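Local coordinates for proliferating cell nuclear antigen (Entamoeba histolytica, PDB 3P91), which probably acts as a sliding, ring-shaped processivity factor for DNA polymerase delta, binding DNA and sustaining chain elongation during replication, at residues A41-D46 and V130-L135; S51-L56 and C247-Y252. All blocks are in the same frame, centred on the assembly; numbering follows the deposited sequence.

Overall arrangement
Along the chain, A41-D46 comes first, on strand 39-45, and the chain turns back at once into S51-L56 on the neighbouring strand. V130-L135, in the long connection between the N-terminal and C-terminal halves, then closes contact 1 across 83 residues. Only near the C terminus does C247-Y252 return to S51-L56, closing contact 2 across 190 residues. The two loops therefore cross, with their segments alternating along the chain. Contact 2 joins the two halves into one continuous sheet, whereas contact 1 lays the connecting loop over its surface. Their centres lie about 7 Å apart; V130 packs on L52, and backbone hydrogen bonds join V42 to L55 and C44 to V53.

Contact 1. Residues A41-D46 and V130-L135; sequences AVQCMD and VEIPEL
C44 and V130 have the nearest CA atoms, 6.0 Å apart, where the loop that precedes strand 139-144 passes strand 39-45. From V130 the irregular chain draws away from the strand, and no backbone hydrogen bond ties the two together. The contact is small, burying 218 Å² in all, and side chains carry it.

V130 is the main contributor. Its CG2 branch rests against the Q43-C44 peptide, 3.7 Å from C44 N and equally near the Q43 carbonyl group, while the aliphatic start of the Q43 side chain flanks the same methyl, Q43 CB standing 4.2 Å from V130 CG2. The other branch, CG1, lies anti to the carbonyl carbon of V130 (chi1 -59°) and approaches M45, where V130 CG1 is 4.3 Å from M45 CG. One valine thus touches three successive strand residues.

In Q43, CD is anti to CA (chi2 -154°), which brings it to I132. The two side chains cross obliquely there, Q43 CD lying 4.1 Å from I132 CG2. C44 points its CB away from the loop, and its side chain touches T31 of strand 30-36.

This contact sits where the interdomain connecting loop runs over the outer surface of the sheet. Strand 39-45 is held by backbone hydrogen bonds from V42 to L55 and from C44 to V53 on strand 52-57, and V130 reaches L52 on that same strand. Farther along the loop, I132, P133 and L135 lean on Y252 of strand 247-253; in other PCNAs the pocket beside this connecting loop receives partner peptides, and the same role is probable here.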
ATOM      1  N   ALA A  41     -27.833 -10.340  18.079  1.00 20.35           N
ATOM      2  CA  ALA A  41     -26.950 -11.197  18.836  1.00 20.88           C
ATOM      3  C   ALA A  41     -26.293 -12.222  17.936  1.00 21.61           C
ATOM      4  O   ALA A  41     -26.873 -12.664  16.946  1.00 22.49           O
ATOM      5  CB  ALA A  41     -27.723 -11.894  19.944  1.00 20.69           C
ATOM      6  N   VAL A  42     -25.073 -12.596  18.297  1.00 20.77           N
ATOM      7  CA  VAL A  42     -24.379 -13.687  17.637  1.00 22.02           C
ATOM      8  C   VAL A  42     -23.606 -14.503  18.670  1.00 20.97           C
ATOM      9  O   VAL A  42     -22.758 -13.982  19.378  1.00 22.31           O
ATOM     10  CB  VAL A  42     -23.426 -13.169  16.542  1.00 23.22           C
ATOM     11  CG1 VAL A  42     -22.570 -14.308  15.988  1.00 22.07           C
ATOM     12  CG2 VAL A  42     -24.212 -12.486  15.441  1.00 21.63           C
ATOM     13  N   GLN A  43     -23.934 -15.782  18.770  1.00 22.12           N
ATOM     14  CA  GLN A  43     -23.238 -16.694  19.661  1.00 24.99           C
ATOM     15  C   GLN A  43     -22.948 -17.961  18.899  1.00 26.33           C
ATOM     16  O   GLN A  43     -23.865 -18.707  18.545  1.00 25.58           O
ATOM     17  CB  GLN A  43     -24.076 -17.026  20.895  1.00 25.24           C
ATOM     18  CG  GLN A  43     -23.946 -16.015  22.011  1.00 26.92           C
ATOM     19  CD  GLN A  43     -24.218 -16.610  23.380  1.00 29.83           C
ATOM     20  OE1 GLN A  43     -24.586 -17.784  23.507  1.00 31.89           O
ATOM     21  NE2 GLN A  43     -24.038 -15.798  24.418  1.00 27.69           N
ATOM     22  N   CYS A  44     -21.668 -18.198  18.645  1.00 23.78           N
ATOM     23  CA  CYS A  44     -21.253 -19.336  17.848  1.00 24.32           C
ATOM     24  C   CYS A  44     -19.766 -19.571  18.036  1.00 25.93           C
ATOM     25  O   CYS A  44     -19.053 -18.714  18.568  1.00 25.29           O
ATOM     26  CB  CYS A  44     -21.539 -19.067  16.379  1.00 21.58           C
ATOM     27  SG  CYS A  44     -20.534 -17.729  15.727  1.00 24.86           S
ATOM     28  N   MET A  45     -19.307 -20.735  17.590  1.00 28.14           N
ATOM     29  CA  MET A  45     -17.893 -21.083  17.622  1.00 26.01           C
ATOM     30  C   MET A  45     -17.168 -20.449  16.461  1.00 26.60           C
ATOM     31  O   MET A  45     -17.767 -20.176  15.423  1.00 29.11           O
ATOM     32  CB  MET A  45     -17.713 -22.594  17.548  1.00 27.29           C
ATOM     33  CG  MET A  45     -18.322 -23.326  18.722  1.00 27.35           C
ATOM     34  SD  MET A  45     -17.876 -25.061  18.729  1.00 32.85           S
ATOM     35  CE  MET A  45     -18.505 -25.580  17.144  1.00 34.33           C
ATOM     36  N   ASP A  46     -15.874 -20.219  16.636  1.00 26.49           N
ATOM     37  CA  ASP A  46     -15.043 -19.713  15.553  1.00 26.28           C
ATOM     38  C   ASP A  46     -14.975 -20.747  14.441  1.00 24.99           C
ATOM     39  O   ASP A  46     -15.448 -21.868  14.596  1.00 27.44           O
ATOM     40  CB  ASP A  46     -13.634 -19.432  16.065  1.00 26.63           C
ATOM     41  CG  ASP A  46     -12.809 -20.690  16.205  1.00 25.15           C
ATOM     42  OD1 ASP A  46     -11.659 -20.690  15.739  1.00 27.57           O
ATOM     43  OD2 ASP A  46     -13.306 -21.683  16.769  1.00 27.43           O
ATOM     44  N   VAL A 130     -25.005 -22.330  21.079  1.00 35.23           N
ATOM     45  CA  VAL A 130     -23.969 -22.611  22.060  1.00 31.59           C
ATOM     46  C   VAL A 130     -24.163 -21.790  23.327  1.00 32.37           C
ATOM     47  O   VAL A 130     -24.907 -20.802  23.338  1.00 34.54           O
ATOM     48  CB  VAL A 130     -22.565 -22.360  21.486  1.00 28.43           C
ATOM     49  CG1 VAL A 130     -22.332 -23.238  20.276  1.00 27.47           C
ATOM     50  CG2 VAL A 130     -22.397 -20.905  21.120  1.00 29.28           C
ATOM     51  N   GLU A 131     -23.494 -22.217  24.392  1.00 28.76           N
ATOM     52  CA  GLU A 131     -23.596 -21.555  25.681  1.00 27.26           C
ATOM     53  C   GLU A 131     -22.214 -21.130  26.140  1.00 25.07           C
ATOM     54  O   GLU A 131     -21.244 -21.863  25.979  1.00 23.11           O
ATOM     55  CB  GLU A 131     -24.209 -22.498  26.714  1.00 27.42           C
ATOM     56  CG  GLU A 131     -25.468 -23.196  26.252  1.00 27.35           C
ATOM     57  CD  GLU A 131     -26.620 -22.238  26.088  1.00 37.91           C
ATOM     58  OE1 GLU A 131     -27.455 -22.460  25.184  1.00 44.25           O
ATOM     59  OE2 GLU A 131     -26.692 -21.260  26.867  1.00 40.60           O
ATOM     60  N   ILE A 132     -22.131 -19.940  26.717  1.00 24.77           N
ATOM     61  CA  ILE A 132     -20.873 -19.450  27.251  1.00 24.22           C
ATOM     62  C   ILE A 132     -20.450 -20.281  28.463  1.00 21.99           C
ATOM     63  O   ILE A 132     -21.283 -20.863  29.151  1.00 23.74           O
ATOM     64  CB  ILE A 132     -20.953 -17.941  27.604  1.00 23.89           C
ATOM     65  CG1 ILE A 132     -21.779 -17.711  28.872  1.00 22.51           C
ATOM     66  CG2 ILE A 132     -21.517 -17.152  26.428  1.00 22.53           C
ATOM     67  CD1 ILE A 132     -22.060 -16.249  29.178  1.00 20.54           C
ATOM     68  N   PRO A 133     -19.141 -20.365  28.706  1.00 21.25           N
ATOM     69  CA  PRO A 133     -18.660 -21.120  29.858  1.00 20.46           C
ATOM     70  C   PRO A 133     -18.862 -20.350  31.158  1.00 23.96           C
ATOM     71  O   PRO A 133     -19.133 -19.148  31.127  1.00 24.02           O
ATOM     72  CB  PRO A 133     -17.168 -21.283  29.561  1.00 21.17           C
ATOM     73  CG  PRO A 133     -16.831 -20.138  28.687  1.00 21.84           C
ATOM     74  CD  PRO A 133     -18.040 -19.885  27.853  1.00 20.13           C
ATOM     75  N   GLU A 134     -18.745 -21.041  32.290  1.00 23.22           N
ATOM     76  CA  GLU A 134     -18.775 -20.382  33.587  1.00 23.99           C
ATOM     77  C   GLU A 134     -17.348 -20.050  33.977  1.00 22.86           C
ATOM     78  O   GLU A 134     -16.443 -20.855  33.762  1.00 21.78           O
ATOM     79  CB  GLU A 134     -19.431 -21.273  34.648  1.00 23.98           C
ATOM     80  CG  GLU A 134     -20.901 -21.549  34.405  1.00 26.03           C
ATOM     81  CD  GLU A 134     -21.752 -20.286  34.466  1.00 30.93           C
ATOM     82  OE1 GLU A 134     -22.571 -20.072  33.546  1.00 31.63           O
ATOM     83  OE2 GLU A 134     -21.606 -19.507  35.432  1.00 32.83           O
ATOM     84  N   LEU A 135     -17.158 -18.860  34.539  1.00 23.56           N
ATOM     85  CA  LEU A 135     -15.834 -18.363  34.890  1.00 25.32           C
ATOM     86  C   LEU A 135     -15.802 -17.689  36.246  1.00 26.23           C
ATOM     87  O   LEU A 135     -16.786 -17.107  36.704  1.00 27.69           O
ATOM     88  CB  LEU A 135     -15.355 -17.311  33.880  1.00 26.21           C
ATOM     89  CG  LEU A 135     -14.901 -17.656  32.464  1.00 26.86           C
ATOM     90  CD1 LEU A 135     -14.122 -18.953  32.460  1.00 29.44           C
ATOM     91  CD2 LEU A 135     -16.078 -17.734  31.517  1.00 25.79           C
TER

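Contact 2. Residues S51-L56 and C247-Y252; sequences SLVSLL and CVLKFY
L52 and Y252 open a ladder of six backbone hydrogen bonds between two strands that run antiparallel at 169°, with their axes 4.8 Å apart. Three hydrogen-bonded pairs, L52-Y252, S54-K250 and L56-V248, each exchange two bonds; the shortest is S54 N to K250 O at 2.8 Å, and L56 N points at V248 O most directly, with an N-H...O angle of 172°. CA-H...O contacts supplement them, as from F251 CA to L52 O at 3.3 Å.

Apolar packing occupies the face bearing V53, L55, L249 and F251. V53 and F251 lie side by side and point the same way, and V53 CG1 touches both F251 CE1 and L249 CD1, the latter at 4.0 Å. L249 CD1 also meets L55 CB, while L55 CD1 reaches C247 SG. Helix 14-25 covers this face through V20 on L55 and L24 on V53, with L16 against C247, and the F251 ring stacks with F218.

The other face mixes apolar and polar groups. L52 CB packs on Y252 CB, and L56 CB on V248 CG1. S54 presents CB in plane to the edge of the Y252 ring, 4.0 Å from Y252 CE2. Its OG lies anti to the backbone N (chi1 171°), placed to bind a water 2.9 Å away that also bonds to Y252 OH. A second water donates to S54 O at 2.9 Å and to V248 O, so each of these carbonyls, already bonded to a backbone N-H, accepts twice.

The chemistry therefore differs between the faces: one belongs to the hydrophobic core under the helices, the other takes up ordered water. Between them, the main-chain ladder makes a strand from each half of the PCNA subunit part of one continuous sheet.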
ATOM      1  N   SER A  51     -13.019 -21.906  19.708  1.00 22.89           N
ATOM      2  CA  SER A  51     -13.370 -20.823  20.601  1.00 20.68           C
ATOM      3  C   SER A  51     -14.804 -20.392  20.378  1.00 22.80           C
ATOM      4  O   SER A  51     -15.521 -20.942  19.543  1.00 22.37           O
ATOM      5  CB  SER A  51     -12.444 -19.634  20.372  1.00 22.60           C
ATOM      6  OG  SER A  51     -12.617 -19.112  19.063  1.00 25.43           O
ATOM      7  N   LEU A  52     -15.209 -19.377  21.125  1.00 22.59           N
ATOM      8  CA  LEU A  52     -16.584 -18.933  21.132  1.00 21.52           C
ATOM      9  C   LEU A  52     -16.594 -17.449  20.854  1.00 21.82           C
ATOM     10  O   LEU A  52     -15.762 -16.711  21.382  1.00 21.18           O
ATOM     11  CB  LEU A  52     -17.191 -19.200  22.510  1.00 22.48           C
ATOM     12  CG  LEU A  52     -18.607 -19.744  22.685  1.00 26.03           C
ATOM     13  CD1 LEU A  52     -19.658 -18.634  22.685  1.00 26.25           C
ATOM     14  CD2 LEU A  52     -18.904 -20.798  21.630  1.00 28.38           C
ATOM     15  N   VAL A  53     -17.526 -17.021  20.009  1.00 22.29           N
ATOM     16  CA  VAL A  53     -17.766 -15.608  19.773  1.00 21.52           C
ATOM     17  C   VAL A  53     -19.124 -15.238  20.347  1.00 20.59           C
ATOM     18  O   VAL A  53     -20.081 -15.992  20.214  1.00 20.85           O
ATOM     19  CB  VAL A  53     -17.769 -15.271  18.267  1.00 23.03           C
ATOM     20  CG1 VAL A  53     -17.779 -13.773  18.069  1.00 18.81           C
ATOM     21  CG2 VAL A  53     -16.574 -15.905  17.569  1.00 24.86           C
ATOM     22  N   SER A  54     -19.200 -14.071  20.981  1.00 21.14           N
ATOM     23  CA  SER A  54     -20.438 -13.585  21.574  1.00 19.43           C
ATOM     24  C   SER A  54     -20.651 -12.104  21.293  1.00 20.31           C
ATOM     25  O   SER A  54     -19.989 -11.262  21.889  1.00 21.90           O
ATOM     26  CB  SER A  54     -20.408 -13.793  23.082  1.00 21.93           C
ATOM     27  OG  SER A  54     -21.505 -13.152  23.701  1.00 26.51           O
ATOM     28  N   LEU A  55     -21.582 -11.784  20.400  1.00 19.62           N
ATOM     29  CA  LEU A  55     -21.887 -10.391  20.096  1.00 20.37           C
ATOM     30  C   LEU A  55     -23.269  -9.983  20.559  1.00 21.91           C
ATOM     31  O   LEU A  55     -24.239 -10.726  20.421  1.00 21.42           O
ATOM     32  CB  LEU A  55     -21.777 -10.111  18.596  1.00 22.87           C
ATOM     33  CG  LEU A  55     -22.412  -8.804  18.089  1.00 21.71           C
ATOM     34  CD1 LEU A  55     -21.549  -7.582  18.403  1.00 19.75           C
ATOM     35  CD2 LEU A  55     -22.696  -8.885  16.596  1.00 18.56           C
ATOM     36  N   LEU A  56     -23.351  -8.777  21.096  1.00 21.58           N
ATOM     37  CA  LEU A  56     -24.632  -8.182  21.392  1.00 20.85           C
ATOM     38  C   LEU A  56     -24.646  -6.722  20.981  1.00 22.14           C
ATOM     39  O   LEU A  56     -23.969  -5.898  21.582  1.00 24.29           O
ATOM     40  CB  LEU A  56     -24.932  -8.284  22.874  1.00 20.75           C
ATOM     41  CG  LEU A  56     -26.220  -7.565  23.237  1.00 23.45           C
ATOM     42  CD1 LEU A  56     -27.382  -8.181  22.468  1.00 22.37           C
ATOM     43  CD2 LEU A  56     -26.455  -7.620  24.737  1.00 24.35           C
ATOM     44  N   CYS A 247     -22.905  -1.688  22.659  1.00 26.68           N
ATOM     45  CA  CYS A 247     -22.511  -2.853  21.912  1.00 25.73           C
ATOM     46  C   CYS A 247     -21.349  -3.480  22.651  1.00 25.94           C
ATOM     47  O   CYS A 247     -20.587  -2.789  23.320  1.00 25.75           O
ATOM     48  CB  CYS A 247     -22.074  -2.411  20.524  1.00 25.60           C
ATOM     49  SG  CYS A 247     -21.248  -3.670  19.562  1.00 35.23           S
ATOM     50  N   VAL A 248     -21.218  -4.793  22.549  1.00 22.69           N
ATOM     51  CA  VAL A 248     -20.094  -5.460  23.172  1.00 22.49           C
ATOM     52  C   VAL A 248     -19.788  -6.730  22.416  1.00 22.66           C
ATOM     53  O   VAL A 248     -20.689  -7.397  21.913  1.00 24.17           O
ATOM     54  CB  VAL A 248     -20.352  -5.763  24.666  1.00 26.12           C
ATOM     55  CG1 VAL A 248     -21.493  -6.752  24.826  1.00 24.66           C
ATOM     56  CG2 VAL A 248     -19.067  -6.265  25.351  1.00 25.76           C
ATOM     57  N   LEU A 249     -18.503  -7.042  22.313  1.00 22.80           N
ATOM     58  CA  LEU A 249     -18.053  -8.213  21.590  1.00 19.65           C
ATOM     59  C   LEU A 249     -17.149  -8.995  22.516  1.00 20.43           C
ATOM     60  O   LEU A 249     -16.299  -8.419  23.182  1.00 22.92           O
ATOM     61  CB  LEU A 249     -17.290  -7.786  20.343  1.00 19.91           C
ATOM     62  CG  LEU A 249     -16.659  -8.920  19.536  1.00 24.07           C
ATOM     63  CD1 LEU A 249     -17.734  -9.856  19.005  1.00 22.48           C
ATOM     64  CD2 LEU A 249     -15.804  -8.374  18.398  1.00 23.41           C
ATOM     65  N   LYS A 250     -17.338 -10.305  22.585  1.00 19.23           N
ATOM     66  CA  LYS A 250     -16.514 -11.116  23.467  1.00 20.73           C
ATOM     67  C   LYS A 250     -16.074 -12.406  22.818  1.00 22.25           C
ATOM     68  O   LYS A 250     -16.817 -13.005  22.040  1.00 22.24           O
ATOM     69  CB  LYS A 250     -17.248 -11.445  24.760  1.00 20.39           C
ATOM     70  CG  LYS A 250     -17.492 -10.270  25.652  1.00 21.52           C
ATOM     71  CD  LYS A 250     -18.417 -10.697  26.746  1.00 24.78           C
ATOM     72  CE  LYS A 250     -18.724  -9.579  27.704  1.00 27.82           C
ATOM     73  NZ  LYS A 250     -19.702 -10.081  28.707  1.00 33.06           N
ATOM     74  N   PHE A 251     -14.857 -12.824  23.151  1.00 21.36           N
ATOM     75  CA  PHE A 251     -14.330 -14.098  22.706  1.00 21.68           C
ATOM     76  C   PHE A 251     -13.964 -14.930  23.912  1.00 21.10           C
ATOM     77  O   PHE A 251     -13.508 -14.392  24.920  1.00 20.88           O
ATOM     78  CB  PHE A 251     -13.087 -13.888  21.869  1.00 20.39           C
ATOM     79  CG  PHE A 251     -13.307 -13.032  20.683  1.00 19.29           C
ATOM     80  CD1 PHE A 251     -13.649 -13.591  19.473  1.00 20.43           C
ATOM     81  CD2 PHE A 251     -13.163 -11.667  20.772  1.00 19.94           C
ATOM     82  CE1 PHE A 251     -13.847 -12.803  18.364  1.00 22.29           C
ATOM     83  CE2 PHE A 251     -13.356 -10.875  19.671  1.00 21.20           C
ATOM     84  CZ  PHE A 251     -13.702 -11.443  18.463  1.00 21.23           C
ATOM     85  N   TYR A 252     -14.157 -16.241  23.797  1.00 21.42           N
ATOM     86  CA  TYR A 252     -13.834 -17.172  24.869  1.00 20.08           C
ATOM     87  C   TYR A 252     -12.859 -18.204  24.362  1.00 20.39           C
ATOM     88  O   TYR A 252     -13.155 -18.924  23.408  1.00 19.83           O
ATOM     89  CB  TYR A 252     -15.091 -17.875  25.363  1.00 20.95           C
ATOM     90  CG  TYR A 252     -16.104 -16.950  25.982  1.00 19.71           C
ATOM     91  CD1 TYR A 252     -16.227 -16.859  27.357  1.00 18.65           C
ATOM     92  CD2 TYR A 252     -16.939 -16.162  25.191  1.00 20.05           C
ATOM     93  CE1 TYR A 252     -17.150 -16.022  27.934  1.00 19.39           C
ATOM     94  CE2 TYR A 252     -17.870 -15.312  25.762  1.00 19.31           C
ATOM     95  CZ  TYR A 252     -17.969 -15.252  27.140  1.00 21.85           C
ATOM     96  OH  TYR A 252     -18.886 -14.421  27.744  1.00 24.35           O
TER
HETATM   97  O   HOH W   1     -21.321  -9.775  23.939  1.00 25.14           O
HETATM   98  O   HOH W   2     -21.433 -12.854  26.614  1.00 25.67           O